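PDB 3GNE: VAL-1 from Chlorella virus, which is an alginate lyase of polysaccharide lyase family 14, which cleaves the polysaccharide alginate by elimination and whose mode of action depends on pH. Local coordinates for residues Phe151-Leu160 with Val190-Leu199. Sequence-based numbering, arbitrary orientation.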
ATOM      1  N   PHE A 151       5.152  -1.943  11.162  1.00  9.30           N
ATOM      2  CA  PHE A 151       5.867  -3.185  11.492  1.00  8.79           C
ATOM      3  C   PHE A 151       7.007  -3.372  10.501  1.00  8.77           C
ATOM      4  O   PHE A 151       6.926  -2.895   9.356  1.00  9.35           O
ATOM      5  CB  PHE A 151       4.946  -4.416  11.377  1.00 10.07           C
ATOM      6  CG  PHE A 151       3.803  -4.335  12.408  1.00  8.58           C
ATOM      7  CD1 PHE A 151       3.978  -4.946  13.641  1.00 10.14           C
ATOM      8  CD2 PHE A 151       2.637  -3.673  12.106  1.00 10.57           C
ATOM      9  CE1 PHE A 151       2.987  -4.890  14.589  1.00 10.81           C
ATOM     10  CE2 PHE A 151       1.639  -3.612  13.047  1.00 10.32           C
ATOM     11  CZ  PHE A 151       1.795  -4.196  14.316  1.00 10.98           C
ATOM     12  N   PHE A 152       8.046  -4.085  10.976  1.00  8.40           N
ATOM     13  CA  PHE A 152       9.162  -4.538  10.138  1.00  8.75           C
ATOM     14  C   PHE A 152      10.216  -3.468   9.950  1.00  8.73           C
ATOM     15  O   PHE A 152      11.115  -3.665   9.115  1.00 10.47           O
ATOM     16  CB  PHE A 152       8.751  -5.131   8.789  1.00  9.55           C
ATOM     17  CG  PHE A 152       7.635  -6.144   8.821  1.00  9.91           C
ATOM     18  CD1 PHE A 152       7.527  -7.060   9.855  1.00 12.21           C
ATOM     19  CD2 PHE A 152       6.698  -6.164   7.770  1.00 11.42           C
ATOM     20  CE1 PHE A 152       6.500  -7.981   9.857  1.00 13.36           C
ATOM     21  CE2 PHE A 152       5.676  -7.106   7.769  1.00 11.43           C
ATOM     22  CZ  PHE A 152       5.586  -8.014   8.804  1.00 13.35           C
ATOM     23  N   GLN A 153      10.188  -2.385  10.732  1.00  8.96           N
ATOM     24  CA  GLN A 153      11.209  -1.370  10.488  1.00 10.22           C
ATOM     25  C   GLN A 153      12.648  -1.881  10.597  1.00 10.15           C
ATOM     26  O   GLN A 153      13.520  -1.453   9.854  1.00 13.84           O
ATOM     27  CB  GLN A 153      11.010  -0.222  11.468  1.00 10.43           C
ATOM     28  CG  GLN A 153      11.784   0.999  10.950  1.00 14.74           C
ATOM     29  CD  GLN A 153      11.615   2.121  11.966  1.00 15.76           C
ATOM     30  OE1 GLN A 153      12.074   1.991  13.121  1.00 15.76           O
ATOM     31  NE2 GLN A 153      10.993   3.173  11.491  1.00 15.19           N
ATOM     32  N   ASP A 154      12.912  -2.852  11.480  1.00  9.42           N
ATOM     33  CA  ASP A 154      14.279  -3.346  11.593  1.00  9.66           C
ATOM     34  C   ASP A 154      14.649  -4.366  10.539  1.00  9.59           C
ATOM     35  O   ASP A 154      15.803  -4.795  10.485  1.00 11.41           O
ATOM     36  CB  ASP A 154      14.485  -3.937  13.004  1.00 11.02           C
ATOM     37  CG  ASP A 154      14.677  -2.884  14.095  1.00  9.53           C
ATOM     38  OD1 ASP A 154      14.920  -1.717  13.718  1.00 10.52           O
ATOM     39  OD2 ASP A 154      14.572  -3.261  15.295  1.00 11.02           O
ATOM     40  N   ASP A 155      13.706  -4.791   9.712  1.00 11.04           N
ATOM     41  CA  ASP A 155      13.962  -5.846   8.753  1.00 10.67           C
ATOM     42  C   ASP A 155      14.225  -5.279   7.375  1.00 10.31           C
ATOM     43  O   ASP A 155      14.774  -6.029   6.552  1.00 11.90           O
ATOM     44  CB  ASP A 155      12.753  -6.801   8.706  1.00 13.09           C
ATOM     45  CG  ASP A 155      12.372  -7.381  10.055  1.00 13.08           C
ATOM     46  OD1 ASP A 155      13.292  -7.940  10.681  1.00 14.11           O
ATOM     47  OD2 ASP A 155      11.188  -7.266  10.422  1.00 16.11           O
ATOM     48  N   PHE A 156      13.894  -4.028   7.104  1.00 10.74           N
ATOM     49  CA  PHE A 156      13.998  -3.512   5.750  1.00 11.25           C
ATOM     50  C   PHE A 156      14.717  -2.183   5.735  1.00  9.50           C
ATOM     51  O   PHE A 156      14.434  -1.331   4.909  1.00 10.65           O
ATOM     52  CB  PHE A 156      12.601  -3.336   5.110  1.00 10.43           C
ATOM     53  CG  PHE A 156      11.870  -4.667   4.901  1.00  9.14           C
ATOM     54  CD1 PHE A 156      10.710  -4.929   5.597  1.00 11.14           C
ATOM     55  CD2 PHE A 156      12.342  -5.621   4.027  1.00  9.78           C
ATOM     56  CE1 PHE A 156       9.990  -6.107   5.434  1.00 11.40           C
ATOM     57  CE2 PHE A 156      11.659  -6.802   3.820  1.00 11.70           C
ATOM     58  CZ  PHE A 156      10.483  -7.040   4.532  1.00 11.98           C
ATOM     59  N   LYS A 157      15.658  -1.975   6.670  0.50  9.73           N
ATOM     60  CA  LYS A 157      16.401  -0.713   6.616  0.50 10.67           C
ATOM     61  C   LYS A 157      17.123  -0.620   5.268  0.50 10.20           C
ATOM     62  O   LYS A 157      17.718  -1.583   4.768  0.50 12.60           O
ATOM     63  CB  LYS A 157      17.377  -0.529   7.785  0.50 10.43           C
ATOM     64  CG  LYS A 157      16.740  -0.423   9.162  0.50  9.44           C
ATOM     65  CD  LYS A 157      17.669   0.011  10.287  0.50  8.19           C
ATOM     66  CE  LYS A 157      16.997  -0.313  11.652  0.50  6.42           C
ATOM     67  NZ  LYS A 157      15.678   0.404  11.698  0.50 11.70           N
ATOM     68  N   ASN A 158      17.072   0.558   4.668  1.00 11.63           N
ATOM     69  CA  ASN A 158      17.691   0.853   3.387  0.50 12.44           C
ATOM     70  C   ASN A 158      17.408  -0.217   2.345  1.00 12.27           C
ATOM     71  O   ASN A 158      18.223  -0.497   1.460  1.00 14.59           O
ATOM     72  CB  ASN A 158      19.195   1.030   3.650  0.50 13.86           C
ATOM     73  CG  ASN A 158      19.894   1.601   2.441  0.50 11.88           C
ATOM     74  OD1 ASN A 158      19.453   2.608   1.859  0.50 14.75           O
ATOM     75  ND2 ASN A 158      20.984   0.925   2.074  0.50 15.50           N
ATOM     76  N   ALA A 159      16.226  -0.821   2.411  1.00 12.26           N
ATOM     77  CA  ALA A 159      15.923  -1.896   1.468  1.00 11.74           C
ATOM     78  C   ALA A 159      15.722  -1.367   0.050  1.00 12.02           C
ATOM     79  O   ALA A 159      15.975  -2.075  -0.928  1.00 13.45           O
ATOM     80  CB  ALA A 159      14.678  -2.668   1.918  1.00 11.88           C
ATOM     81  N   LEU A 160      15.223  -0.148  -0.064  1.00 10.89           N
ATOM     82  CA  LEU A 160      14.978   0.451  -1.387  1.00 10.60           C
ATOM     83  C   LEU A 160      16.276   1.070  -1.888  1.00 11.75           C
ATOM     84  O   LEU A 160      16.725   2.118  -1.395  1.00 15.68           O
ATOM     85  CB  LEU A 160      13.864   1.485  -1.300  1.00 10.08           C
ATOM     86  CG  LEU A 160      12.530   0.939  -0.786  1.00 10.93           C
ATOM     87  CD1 LEU A 160      11.585   2.121  -0.531  1.00 12.06           C
ATOM     88  CD2 LEU A 160      11.920  -0.034  -1.809  1.00 13.03           C
ATOM     89  N   VAL A 190       5.149  -8.631   3.986  1.00 10.36           N
ATOM     90  CA  VAL A 190       5.804  -7.667   3.122  1.00  9.54           C
ATOM     91  C   VAL A 190       7.009  -8.382   2.549  1.00  9.07           C
ATOM     92  O   VAL A 190       7.725  -9.074   3.270  1.00 11.68           O
ATOM     93  CB  VAL A 190       6.250  -6.408   3.884  1.00  9.97           C
ATOM     94  CG1 VAL A 190       7.134  -5.527   2.999  1.00 10.65           C
ATOM     95  CG2 VAL A 190       4.989  -5.668   4.350  1.00 11.26           C
ATOM     96  N   ILE A 191       7.182  -8.176   1.243  1.00 10.11           N
ATOM     97  CA  ILE A 191       8.382  -8.644   0.570  1.00 10.81           C
ATOM     98  C   ILE A 191       9.055  -7.446  -0.091  1.00 10.40           C
ATOM     99  O   ILE A 191       8.391  -6.691  -0.777  1.00 11.38           O
ATOM    100  CB  ILE A 191       8.103  -9.744  -0.491  1.00 11.45           C
ATOM    101  CG1 ILE A 191       7.295 -10.904   0.031  1.00 13.13           C
ATOM    102  CG2 ILE A 191       9.444 -10.247  -1.002  1.00 18.66           C
ATOM    103  CD1 ILE A 191       6.892 -11.909  -1.035  1.00 15.34           C
ATOM    104  N   VAL A 192      10.373  -7.317   0.142  1.00 10.60           N
ATOM    105  CA  VAL A 192      11.137  -6.294  -0.557  1.00 10.72           C
ATOM    106  C   VAL A 192      12.364  -7.000  -1.140  1.00 10.23           C
ATOM    107  O   VAL A 192      13.181  -7.564  -0.380  1.00 11.75           O
ATOM    108  CB  VAL A 192      11.595  -5.107   0.303  1.00 10.18           C
ATOM    109  CG1 VAL A 192      12.254  -4.097  -0.598  1.00 10.80           C
ATOM    110  CG2 VAL A 192      10.377  -4.478   1.035  1.00 12.25           C
ATOM    111  N   ASN A 193      12.502  -7.003  -2.459  1.00 12.33           N
ATOM    112  CA  ASN A 193      13.639  -7.606  -3.164  1.00 11.86           C
ATOM    113  C   ASN A 193      13.910  -8.980  -2.653  1.00 12.74           C
ATOM    114  O   ASN A 193      15.026  -9.400  -2.393  1.00 17.05           O
ATOM    115  CB  ASN A 193      14.869  -6.703  -3.063  1.00 12.65           C
ATOM    116  CG  ASN A 193      14.629  -5.371  -3.793  1.00 12.21           C
ATOM    117  OD1 ASN A 193      13.994  -5.385  -4.863  1.00 13.72           O
ATOM    118  ND2 ASN A 193      15.156  -4.320  -3.246  1.00 11.61           N
ATOM    119  N   GLY A 194      12.865  -9.793  -2.545  1.00 13.27           N
ATOM    120  CA  GLY A 194      12.958 -11.186  -2.207  1.00 15.86           C
ATOM    121  C   GLY A 194      12.973 -11.476  -0.720  1.00 15.51           C
ATOM    122  O   GLY A 194      12.835 -12.641  -0.325  1.00 21.59           O
ATOM    123  N   LYS A 195      13.140 -10.481   0.165  1.00 13.44           N
ATOM    124  CA  LYS A 195      13.137 -10.729   1.608  1.00 12.60           C
ATOM    125  C   LYS A 195      11.701 -10.560   2.134  1.00 12.75           C
ATOM    126  O   LYS A 195      11.104  -9.509   1.927  1.00 12.78           O
ATOM    127  CB  LYS A 195      14.032  -9.770   2.367  1.00 13.31           C
ATOM    128  CG  LYS A 195      13.999  -9.933   3.879  1.00 14.20           C
ATOM    129  CD  LYS A 195      15.047  -8.999   4.516  1.00 15.37           C
ATOM    130  CE  LYS A 195      15.074  -9.324   6.016  1.00 16.34           C
ATOM    131  NZ  LYS A 195      16.038  -8.521   6.808  1.00 16.77           N
ATOM    132  N   LYS A 196      11.173 -11.592   2.780  1.00 12.93           N
ATOM    133  CA  LYS A 196       9.796 -11.620   3.239  1.00 12.70           C
ATOM    134  C   LYS A 196       9.742 -11.593   4.753  1.00 13.27           C
ATOM    135  O   LYS A 196      10.501 -12.369   5.409  1.00 14.87           O
ATOM    136  CB  LYS A 196       9.129 -12.921   2.751  1.00 15.28           C
ATOM    137  CG  LYS A 196       7.663 -13.079   3.150  1.00 13.48           C
ATOM    138  CD  LYS A 196       7.064 -14.297   2.471  1.00 17.31           C
ATOM    139  CE  LYS A 196       5.593 -14.573   2.618  1.00 23.93           C
ATOM    140  NZ  LYS A 196       5.257 -15.773   1.769  1.00 43.82           N
ATOM    141  N   GLU A 197       8.851 -10.771   5.289  1.00 12.56           N
ATOM    142  CA  GLU A 197       8.520 -10.795   6.711  1.00 11.70           C
ATOM    143  C   GLU A 197       7.009 -10.953   6.886  1.00 11.12           C
ATOM    144  O   GLU A 197       6.224 -10.378   6.108  1.00 11.84           O
ATOM    145  CB  GLU A 197       8.976  -9.530   7.455  1.00 13.85           C
ATOM    146  CG  GLU A 197      10.512  -9.331   7.457  1.00 17.40           C
ATOM    147  CD  GLU A 197      11.298 -10.343   8.245  1.00 15.12           C
ATOM    148  OE1 GLU A 197      10.747 -11.063   9.080  1.00 18.49           O
ATOM    149  OE2 GLU A 197      12.526 -10.429   8.024  1.00 22.07           O
ATOM    150  N   VAL A 198       6.587 -11.719   7.875  1.00 13.07           N
ATOM    151  CA  VAL A 198       5.206 -12.026   8.135  1.00 12.16           C
ATOM    152  C   VAL A 198       4.810 -11.562   9.529  1.00 11.86           C
ATOM    153  O   VAL A 198       5.605 -11.683  10.493  1.00 16.09           O
ATOM    154  CB  VAL A 198       4.974 -13.537   8.008  1.00 13.77           C
ATOM    155  CG1 VAL A 198       3.505 -13.894   8.185  1.00 18.26           C
ATOM    156  CG2 VAL A 198       5.505 -14.002   6.652  1.00 17.14           C
ATOM    157  N   LEU A 199       3.586 -11.045   9.622  1.00 11.66           N
ATOM    158  CA  LEU A 199       2.991 -10.683  10.902  1.00 11.48           C
ATOM    159  C   LEU A 199       1.754 -11.570  11.078  1.00 12.75           C
ATOM    160  O   LEU A 199       0.852 -11.520  10.182  1.00 12.55           O
ATOM    161  CB  LEU A 199       2.590  -9.204  10.962  1.00 10.93           C
ATOM    162  CG  LEU A 199       1.837  -8.738  12.215  1.00 11.35           C
ATOM    163  CD1 LEU A 199       2.703  -8.807  13.470  1.00 13.31           C
ATOM    164  CD2 LEU A 199       1.279  -7.330  12.014  1.00 11.52           C
TER
HETATM  165  O   HOH W   1      15.410  -9.115   9.638  1.00 29.58           O
HETATM  166  O   HOH W   2      16.629  -4.682  -0.715  1.00 15.92           O
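Three phenylalanines of the 151-160 loop, Phe-151, Phe-152 and Phe-156, lie on one side of the hairpin 190-199. Leu-199 CD2 sits above the centre of the Phe-151 ring, 3.7 Å from the centroid. Glu-197 CB also stands over the centre of the Phe-152 ring, slightly less squarely, and Phe-151 CB covers the other face. At the edge of the Phe-152 ring are Val-190 CG2 and Leu-199 N. The Phe-156 ring carries Val-192 CG2 over one face, displaced toward the rim. Its CE2 meets Lys-195 O in the ring plane at 3.3 Å. Ala-159 CB extends the apolar row to Val-192 CG1, 3.8 Å away.

The extended Lys-195 chain, with CG anti to the backbone N (chi1 176°), passes Phe-156 CE2 and then rises. NZ ends on the side of the ring opposite Val-192 CG2, too far for more than a weak cation-pi attraction. It gives a hydrogen bond of 2.8 Å to Asp-155 O, on a lone pair in the carbonyl plane. One water joins NZ to Asp-155 OD1. The carboxylates of Asp-155 and Glu-197 stack with planes 19° apart, Asp-155 OD1 3.7 Å from Glu-197 OE2. These like charges should repel; the Lys-195 ammonium, nearby but not in contact with Asp-155 OD1, probably eases this. A second water links Ala-159 O to Asn-193 ND2. ND2 also bonds Asn-166 OD1, and Asn-193 OD1 bonds Arg-167 N.

Val-192 to Lys-195 form a type I' turn. Val-190 and Val-192 also touch strand 125-130 of the other large sheet. The loop leaves outermost strand 149-151 of that sheet and leads to strand 166-173 of the hairpin's sheet, covering the hairpin whose strand 195-202 pairs only with 186-192. The two antiparallel sheets face each other, as in the concanavalin-like β-sandwich.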